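Local atomic coordinates of alpha-glucosidase YIHQ (Escherichia coli, PDB entry 5AEG), a protein that hydrolyses sulfoquinovosyl diacylglycerides and simple sulfoquinovosides, releasing sulfoquinovose for sulfoglycolysis, as a family 31 glycoside hydrolase. Residues T68-S73 / W79-S84; Q184-S189 / A494-G499. All blocks are in the same frame, centred on the assembly; numbering follows the deposited sequence.

Contact 1: T68-S73 / W79-S84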
ATOM      1  N   THR A  68     -19.597  31.842   6.318  1.00 25.58           N
ATOM      2  CA  THR A  68     -18.824  33.065   6.289  1.00 26.91           C
ATOM      3  C   THR A  68     -18.663  33.702   7.697  1.00 29.62           C
ATOM      4  O   THR A  68     -17.663  34.409   7.977  1.00 29.00           O
ATOM      5  CB  THR A  68     -19.497  34.066   5.394  1.00 27.69           C
ATOM      6  OG1 THR A  68     -20.846  34.241   5.837  1.00 27.95           O
ATOM      7  CG2 THR A  68     -19.489  33.604   3.916  1.00 30.64           C
ATOM      8  N   ASP A  69     -19.598  33.427   8.600  1.00 29.35           N
ATOM      9  CA  ASP A  69     -19.585  34.100   9.911  1.00 30.55           C
ATOM     10  C   ASP A  69     -18.978  33.231  10.962  1.00 29.26           C
ATOM     11  O   ASP A  69     -19.237  32.015  11.033  1.00 30.86           O
ATOM     12  CB  ASP A  69     -21.026  34.427  10.376  1.00 31.31           C
ATOM     13  CG  ASP A  69     -21.820  35.210   9.363  1.00 30.66           C
ATOM     14  OD1 ASP A  69     -21.208  35.839   8.468  1.00 34.98           O
ATOM     15  OD2 ASP A  69     -23.077  35.147   9.403  1.00 32.53           O
ATOM     16  N   ALA A  70     -18.141  33.821  11.821  1.00 28.58           N
ATOM     17  CA  ALA A  70     -17.536  33.075  12.900  1.00 33.27           C
ATOM     18  C   ALA A  70     -17.551  33.865  14.219  1.00 36.55           C
ATOM     19  O   ALA A  70     -17.185  35.023  14.222  1.00 38.99           O
ATOM     20  CB  ALA A  70     -16.100  32.751  12.560  1.00 34.08           C
ATOM     21  N   ILE A  71     -17.914  33.185  15.302  1.00 32.55           N
ATOM     22  CA  ILE A  71     -17.755  33.706  16.668  1.00 36.61           C
ATOM     23  C   ILE A  71     -16.867  32.765  17.447  1.00 38.23           C
ATOM     24  O   ILE A  71     -17.117  31.544  17.531  1.00 37.25           O
ATOM     25  CB  ILE A  71     -19.090  33.780  17.400  1.00 34.15           C
ATOM     26  CG1 ILE A  71     -20.039  34.710  16.663  1.00 34.31           C
ATOM     27  CG2 ILE A  71     -18.893  34.285  18.853  1.00 40.23           C
ATOM     28  CD1 ILE A  71     -21.461  34.683  17.230  1.00 33.80           C
ATOM     29  N   VAL A  72     -15.849  33.354  18.042  1.00 36.11           N
ATOM     30  CA  VAL A  72     -14.831  32.621  18.790  1.00 39.80           C
ATOM     31  C   VAL A  72     -15.022  32.771  20.279  1.00 45.06           C
ATOM     32  O   VAL A  72     -15.198  33.883  20.749  1.00 47.62           O
ATOM     33  CB  VAL A  72     -13.446  33.182  18.447  1.00 47.72           C
ATOM     34  CG1 VAL A  72     -12.350  32.379  19.151  1.00 47.28           C
ATOM     35  CG2 VAL A  72     -13.246  33.178  16.933  1.00 44.06           C
ATOM     36  N   SER A  73     -15.047  31.671  21.006  1.00 47.45           N
ATOM     37  CA  SER A  73     -14.791  31.672  22.430  1.00 50.45           C
ATOM     38  C   SER A  73     -13.485  30.929  22.823  1.00 61.65           C
ATOM     39  O   SER A  73     -13.055  29.963  22.128  1.00 46.46           O
ATOM     40  CB  SER A  73     -15.950  31.016  23.135  1.00 56.37           C
ATOM     41  OG  SER A  73     -16.281  29.774  22.545  1.00 62.90           O
ATOM     42  N   TRP A  79      -9.757  26.663  21.868  1.00 41.84           N
ATOM     43  CA  TRP A  79     -10.718  27.566  21.262  1.00 41.03           C
ATOM     44  C   TRP A  79     -11.876  26.840  20.666  1.00 40.80           C
ATOM     45  O   TRP A  79     -11.741  25.731  20.153  1.00 39.72           O
ATOM     46  CB  TRP A  79     -10.090  28.408  20.178  1.00 44.53           C
ATOM     47  CG  TRP A  79      -9.148  29.446  20.646  1.00 58.12           C
ATOM     48  CD1 TRP A  79      -9.435  30.754  20.977  1.00 60.16           C
ATOM     49  CD2 TRP A  79      -7.749  29.285  20.830  1.00 63.28           C
ATOM     50  NE1 TRP A  79      -8.285  31.411  21.325  1.00 65.22           N
ATOM     51  CE2 TRP A  79      -7.236  30.534  21.257  1.00 58.87           C
ATOM     52  CE3 TRP A  79      -6.874  28.208  20.676  1.00 66.97           C
ATOM     53  CZ2 TRP A  79      -5.889  30.736  21.516  1.00 59.33           C
ATOM     54  CZ3 TRP A  79      -5.527  28.407  20.943  1.00 72.91           C
ATOM     55  CH2 TRP A  79      -5.046  29.673  21.358  1.00 72.21           C
ATOM     56  N   LEU A  80     -13.012  27.512  20.667  1.00 35.66           N
ATOM     57  CA  LEU A  80     -14.247  27.026  20.045  1.00 36.42           C
ATOM     58  C   LEU A  80     -14.731  28.068  19.069  1.00 40.23           C
ATOM     59  O   LEU A  80     -14.997  29.204  19.467  1.00 40.48           O
ATOM     60  CB  LEU A  80     -15.294  26.681  21.090  1.00 40.14           C
ATOM     61  CG  LEU A  80     -16.665  26.213  20.552  1.00 47.31           C
ATOM     62  CD1 LEU A  80     -16.545  24.905  19.789  1.00 47.67           C
ATOM     63  CD2 LEU A  80     -17.632  26.054  21.715  1.00 49.22           C
ATOM     64  N   ILE A  81     -14.745  27.717  17.767  1.00 30.87           N
ATOM     65  CA  ILE A  81     -15.283  28.568  16.712  1.00 32.27           C
ATOM     66  C   ILE A  81     -16.679  28.110  16.297  1.00 33.62           C
ATOM     67  O   ILE A  81     -16.897  26.936  15.926  1.00 28.27           O
ATOM     68  CB  ILE A  81     -14.344  28.645  15.517  1.00 33.19           C
ATOM     69  CG1 ILE A  81     -12.945  28.949  16.029  1.00 39.96           C
ATOM     70  CG2 ILE A  81     -14.808  29.695  14.582  1.00 30.73           C
ATOM     71  CD1 ILE A  81     -11.898  29.164  14.975  1.00 43.51           C
ATOM     72  N   HIS A  82     -17.627  29.029  16.457  1.00 33.41           N
ATOM     73  CA  HIS A  82     -18.980  28.847  15.928  1.00 35.04           C
ATOM     74  C   HIS A  82     -19.048  29.400  14.537  1.00 33.05           C
ATOM     75  O   HIS A  82     -18.991  30.613  14.339  1.00 28.79           O
ATOM     76  CB  HIS A  82     -20.014  29.526  16.788  1.00 38.63           C
ATOM     77  CG  HIS A  82     -20.131  28.952  18.148  1.00 51.09           C
ATOM     78  ND1 HIS A  82     -21.053  27.974  18.458  1.00 60.46           N
ATOM     79  CD2 HIS A  82     -19.481  29.249  19.302  1.00 57.78           C
ATOM     80  CE1 HIS A  82     -20.939  27.662  19.739  1.00 56.87           C
ATOM     81  NE2 HIS A  82     -19.998  28.427  20.273  1.00 61.62           N
ATOM     82  N   PHE A  83     -19.149  28.520  13.536  1.00 27.14           N
ATOM     83  CA  PHE A  83     -19.325  29.040  12.158  1.00 25.26           C
ATOM     84  C   PHE A  83     -20.814  29.024  11.796  1.00 23.43           C
ATOM     85  O   PHE A  83     -21.534  28.105  12.163  1.00 26.04           O
ATOM     86  CB  PHE A  83     -18.595  28.133  11.101  1.00 25.47           C
ATOM     87  CG  PHE A  83     -17.112  28.220  11.139  1.00 24.22           C
ATOM     88  CD1 PHE A  83     -16.455  29.152  10.431  1.00 25.54           C
ATOM     89  CD2 PHE A  83     -16.396  27.309  11.868  1.00 23.89           C
ATOM     90  CE1 PHE A  83     -15.077  29.229  10.420  1.00 28.14           C
ATOM     91  CE2 PHE A  83     -15.019  27.335  11.847  1.00 26.29           C
ATOM     92  CZ  PHE A  83     -14.365  28.290  11.165  1.00 25.98           C
ATOM     93  N   SER A  84     -21.239  29.976  10.981  1.00 23.59           N
ATOM     94  CA  SER A  84     -22.586  29.997  10.664  1.00 25.33           C
ATOM     95  C   SER A  84     -22.806  30.782   9.391  1.00 24.82           C
ATOM     96  O   SER A  84     -21.922  31.452   8.834  1.00 24.18           O
ATOM     97  CB  SER A  84     -23.420  30.566  11.861  1.00 26.56           C
ATOM     98  OG  SER A  84     -23.123  31.940  11.924  1.00 25.24           O
TER
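Asp69-Ser73 and Trp79-Ser84 run antiparallel at 159°, their short axes 4.6 Å apart, and six backbone hydrogen bonds couple Asp69 with Ser84, Ile71 with His82 and Ser73 with Leu80. Ala70-Phe83 and Val72-Ile81 are the intervening non-hydrogen-bonded pairs, and there CA-H groups approach carbonyls, Ala70 CA lying 3.2 Å from His82 O. Ala70, Val72, Ile81 and Phe83 share one face. Ala70 CB meets the CG2 branch of Ile81 at 3.9 Å, and that same methyl lies over one face of the Phe83 ring, offset toward its rim. Val72 holds CG1 opposite its backbone N (chi1 -177°), from where this methyl reaches Trp79 CD1 at 3.8 Å. Phe11 stacks on the Trp79 ring, and Phe20 touches Ile81 and Phe83. On the other face, Ile71 O lies at the edge of the His82 imidazole, in the plane of the ring, and Ser73 OG adds a weak bond of 3.4 Å to Leu80 O. Asp69 CB packs 3.6 Å from Ser84 OG, while its carboxylate takes the Thr68 hydroxyl from above its plane and forms a salt bridge to Lys34. With an alanine in place of Asp69, the ammonium of Lys34 would probably lose its carboxylate mate and the Thr68 hydroxyl this acceptor. Regular pairing across a short connection defines a beta hairpin, here a surface contact within the galactose mutarotase-like N-terminal domain.

Contact 2: Q184-S189 / A494-G499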
ATOM      1  N   GLN A 184      -5.171   6.676   1.815  1.00 19.16           N
ATOM      2  CA  GLN A 184      -5.250   6.952   3.243  1.00 19.41           C
ATOM      3  C   GLN A 184      -5.356   8.489   3.406  1.00 19.36           C
ATOM      4  O   GLN A 184      -4.658   9.209   2.723  1.00 17.45           O
ATOM      5  CB  GLN A 184      -4.051   6.421   4.029  1.00 18.43           C
ATOM      6  CG  GLN A 184      -4.327   6.484   5.555  1.00 20.75           C
ATOM      7  CD  GLN A 184      -3.308   5.801   6.385  1.00 21.88           C
ATOM      8  OE1 GLN A 184      -3.062   4.619   6.194  1.00 21.67           O
ATOM      9  NE2 GLN A 184      -2.733   6.509   7.327  1.00 22.33           N
ATOM     10  N   PRO A 185      -6.196   8.978   4.389  1.00 18.68           N
ATOM     11  CA  PRO A 185      -6.412  10.430   4.561  1.00 18.32           C
ATOM     12  C   PRO A 185      -5.363  11.035   5.475  1.00 20.46           C
ATOM     13  O   PRO A 185      -5.678  11.553   6.548  1.00 19.19           O
ATOM     14  CB  PRO A 185      -7.842  10.493   5.141  1.00 18.20           C
ATOM     15  CG  PRO A 185      -7.931   9.259   5.915  1.00 20.00           C
ATOM     16  CD  PRO A 185      -7.233   8.200   5.062  1.00 19.24           C
ATOM     17  N   THR A 186      -4.106  10.965   5.021  1.00 22.41           N
ATOM     18  CA  THR A 186      -2.892  11.258   5.841  1.00 23.03           C
ATOM     19  C   THR A 186      -1.875  11.810   4.824  1.00 22.78           C
ATOM     20  O   THR A 186      -1.670  11.203   3.772  1.00 21.35           O
ATOM     21  CB  THR A 186      -2.329   9.991   6.456  1.00 26.36           C
ATOM     22  OG1 THR A 186      -3.341   9.365   7.232  1.00 23.37           O
ATOM     23  CG2 THR A 186      -1.134  10.272   7.324  1.00 25.24           C
ATOM     24  N   PHE A 187      -1.288  12.989   5.076  1.00 21.43           N
ATOM     25  CA  PHE A 187      -0.334  13.576   4.155  1.00 19.02           C
ATOM     26  C   PHE A 187       0.754  14.326   4.944  1.00 22.46           C
ATOM     27  O   PHE A 187       0.591  14.603   6.161  1.00 18.78           O
ATOM     28  CB  PHE A 187      -0.964  14.446   3.041  1.00 19.17           C
ATOM     29  CG  PHE A 187      -1.593  15.728   3.475  1.00 19.83           C
ATOM     30  CD1 PHE A 187      -2.931  15.774   3.849  1.00 24.09           C
ATOM     31  CD2 PHE A 187      -0.860  16.924   3.551  1.00 21.21           C
ATOM     32  CE1 PHE A 187      -3.517  16.968   4.198  1.00 22.91           C
ATOM     33  CE2 PHE A 187      -1.453  18.072   3.964  1.00 21.28           C
ATOM     34  CZ  PHE A 187      -2.774  18.090   4.273  1.00 21.74           C
ATOM     35  N   VAL A 188       1.863  14.502   4.260  1.00 21.95           N
ATOM     36  CA  VAL A 188       3.049  15.273   4.722  1.00 19.86           C
ATOM     37  C   VAL A 188       3.225  16.431   3.803  1.00 19.65           C
ATOM     38  O   VAL A 188       3.275  16.313   2.577  1.00 21.21           O
ATOM     39  CB  VAL A 188       4.304  14.430   4.682  1.00 20.93           C
ATOM     40  CG1 VAL A 188       5.577  15.215   4.887  1.00 20.22           C
ATOM     41  CG2 VAL A 188       4.221  13.422   5.755  1.00 18.37           C
ATOM     42  N   SER A 189       3.483  17.595   4.404  1.00 18.91           N
ATOM     43  CA  SER A 189       3.803  18.786   3.651  1.00 18.07           C
ATOM     44  C   SER A 189       5.308  19.139   3.856  1.00 18.61           C
ATOM     45  O   SER A 189       5.866  18.876   4.939  1.00 22.05           O
ATOM     46  CB  SER A 189       2.996  19.990   4.269  1.00 21.93           C
ATOM     47  OG  SER A 189       3.514  21.231   3.728  1.00 20.25           O
ATOM     48  N   ALA A 494       5.909   4.900   2.320  1.00 17.67           N
ATOM     49  CA  ALA A 494       6.926   5.298   3.268  1.00 20.47           C
ATOM     50  C   ALA A 494       6.611   6.594   4.057  1.00 19.43           C
ATOM     51  O   ALA A 494       6.796   6.651   5.294  1.00 23.00           O
ATOM     52  CB  ALA A 494       8.269   5.365   2.559  1.00 19.31           C
ATOM     53  N   MET A 495       6.080   7.586   3.338  1.00 19.26           N
ATOM     54  CA  MET A 495       5.652   8.873   3.857  1.00 20.49           C
ATOM     55  C   MET A 495       4.283   8.809   4.549  1.00 23.41           C
ATOM     56  O   MET A 495       3.882   9.771   5.188  1.00 22.06           O
ATOM     57  CB  MET A 495       5.580   9.892   2.729  1.00 20.98           C
ATOM     58  CG  MET A 495       6.926  10.211   2.096  1.00 21.68           C
ATOM     59  SD  MET A 495       8.216  10.696   3.287  1.00 22.39           S
ATOM     60  CE  MET A 495       7.577  12.316   3.669  1.00 24.11           C
ATOM     61  N   THR A 496       3.608   7.656   4.485  1.00 21.39           N
ATOM     62  CA  THR A 496       2.360   7.418   5.206  1.00 19.18           C
ATOM     63  C   THR A 496       2.621   6.399   6.317  1.00 21.44           C
ATOM     64  O   THR A 496       1.709   5.756   6.876  1.00 20.07           O
ATOM     65  CB  THR A 496       1.249   6.876   4.227  1.00 19.64           C
ATOM     66  OG1 THR A 496       1.202   7.685   3.056  1.00 18.11           O
ATOM     67  CG2 THR A 496      -0.108   6.996   4.892  1.00 21.49           C
ATOM     68  N   GLY A 497       3.882   6.164   6.624  1.00 18.95           N
ATOM     69  CA  GLY A 497       4.190   5.296   7.720  1.00 19.71           C
ATOM     70  C   GLY A 497       4.271   3.822   7.609  1.00 21.58           C
ATOM     71  O   GLY A 497       4.258   3.144   8.627  1.00 20.32           O
ATOM     72  N   HIS A 498       4.346   3.298   6.395  1.00 18.81           N
ATOM     73  CA  HIS A 498       4.563   1.857   6.178  1.00 18.52           C
ATOM     74  C   HIS A 498       5.874   1.722   5.328  1.00 17.23           C
ATOM     75  O   HIS A 498       6.010   2.263   4.186  1.00 21.06           O
ATOM     76  CB  HIS A 498       3.386   1.160   5.501  1.00 20.73           C
ATOM     77  CG  HIS A 498       3.427  -0.326   5.738  1.00 22.23           C
ATOM     78  ND1 HIS A 498       4.506  -1.119   5.376  1.00 21.56           N
ATOM     79  CD2 HIS A 498       2.594  -1.124   6.433  1.00 20.63           C
ATOM     80  CE1 HIS A 498       4.307  -2.355   5.795  1.00 22.16           C
ATOM     81  NE2 HIS A 498       3.144  -2.387   6.428  1.00 24.22           N
ATOM     82  N   GLY A 499       6.890   1.104   5.955  1.00 18.12           N
ATOM     83  CA  GLY A 499       8.251   1.056   5.463  1.00 18.23           C
ATOM     84  C   GLY A 499       8.732  -0.332   4.965  1.00 19.37           C
ATOM     85  O   GLY A 499       9.890  -0.507   4.733  1.00 19.20           O
TER
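Met495, in the last turn of helix 486-495, meets Val188 with its terminal methyl: CE lies 3.7 Å from Val188 CG1, and the two side chains cross at about a right angle. Bends at chi2 (-53°) and chi3 (-73°) fold the thioether so that CE, rather than the sulfur, makes the touch. Met495 O also rests 3.7 Å from the other valine branch, Val188 CG2. Thr496 CG2 packs against the amide end of Gln184, 3.6 Å from NE2, and reaches Thr186 CB at 4.0 Å; OG1 turns back to bond Ser492 O and also pairs with Gly133 N. No hydrogen bond joins the two segments directly, but Gln462 NE2 bonds both Gln184 OE1 and Thr496 O and so bridges them. The Gln184 amide is further fixed in rotation, because NE2 gives a nearly straight bond (167°) of 2.9 Å to Thr186 OG1, which lies close to the amide plane and is also hydrogen-bonded to His196 ND1. Gly497, with positive phi, is the C-prime residue of a Schellman motif that ends the helix: its N bonds Ala494 O at 3.2 Å, while His498 N reaches Leu493 O. This helix end of the TIM-barrel domain thus packs on strand 186-189 of the N-terminal galactose mutarotase-like domain, a buried interdomain contact beside helix 232-243, which Thr186 and Val188 touch, and strands 129-133 and 193-197, hydrogen-bonded to that strand.

From the N terminus, the chain first closes contact 1, where strand 56-74 returns as strand 79-85 with only five residues between the paired segments. It then continues through the beta-rich N-terminal region to 184-189, which opens contact 2; 304 residues separate this from 494-499. That long excursion takes in most of the parallel TIM-barrel strands before the helix end at 494-495 returns to the beta region. The contacts therefore follow in series, neither nested nor crossed. The centres of contact 1 and contact 2 lie about 31 Å apart, and the nearest atoms of contact 1 and contact 2 about 17 Å apart. Contact 1 is local, within the N-terminal domain, whereas contact 2 ties that domain to the catalytic barrel.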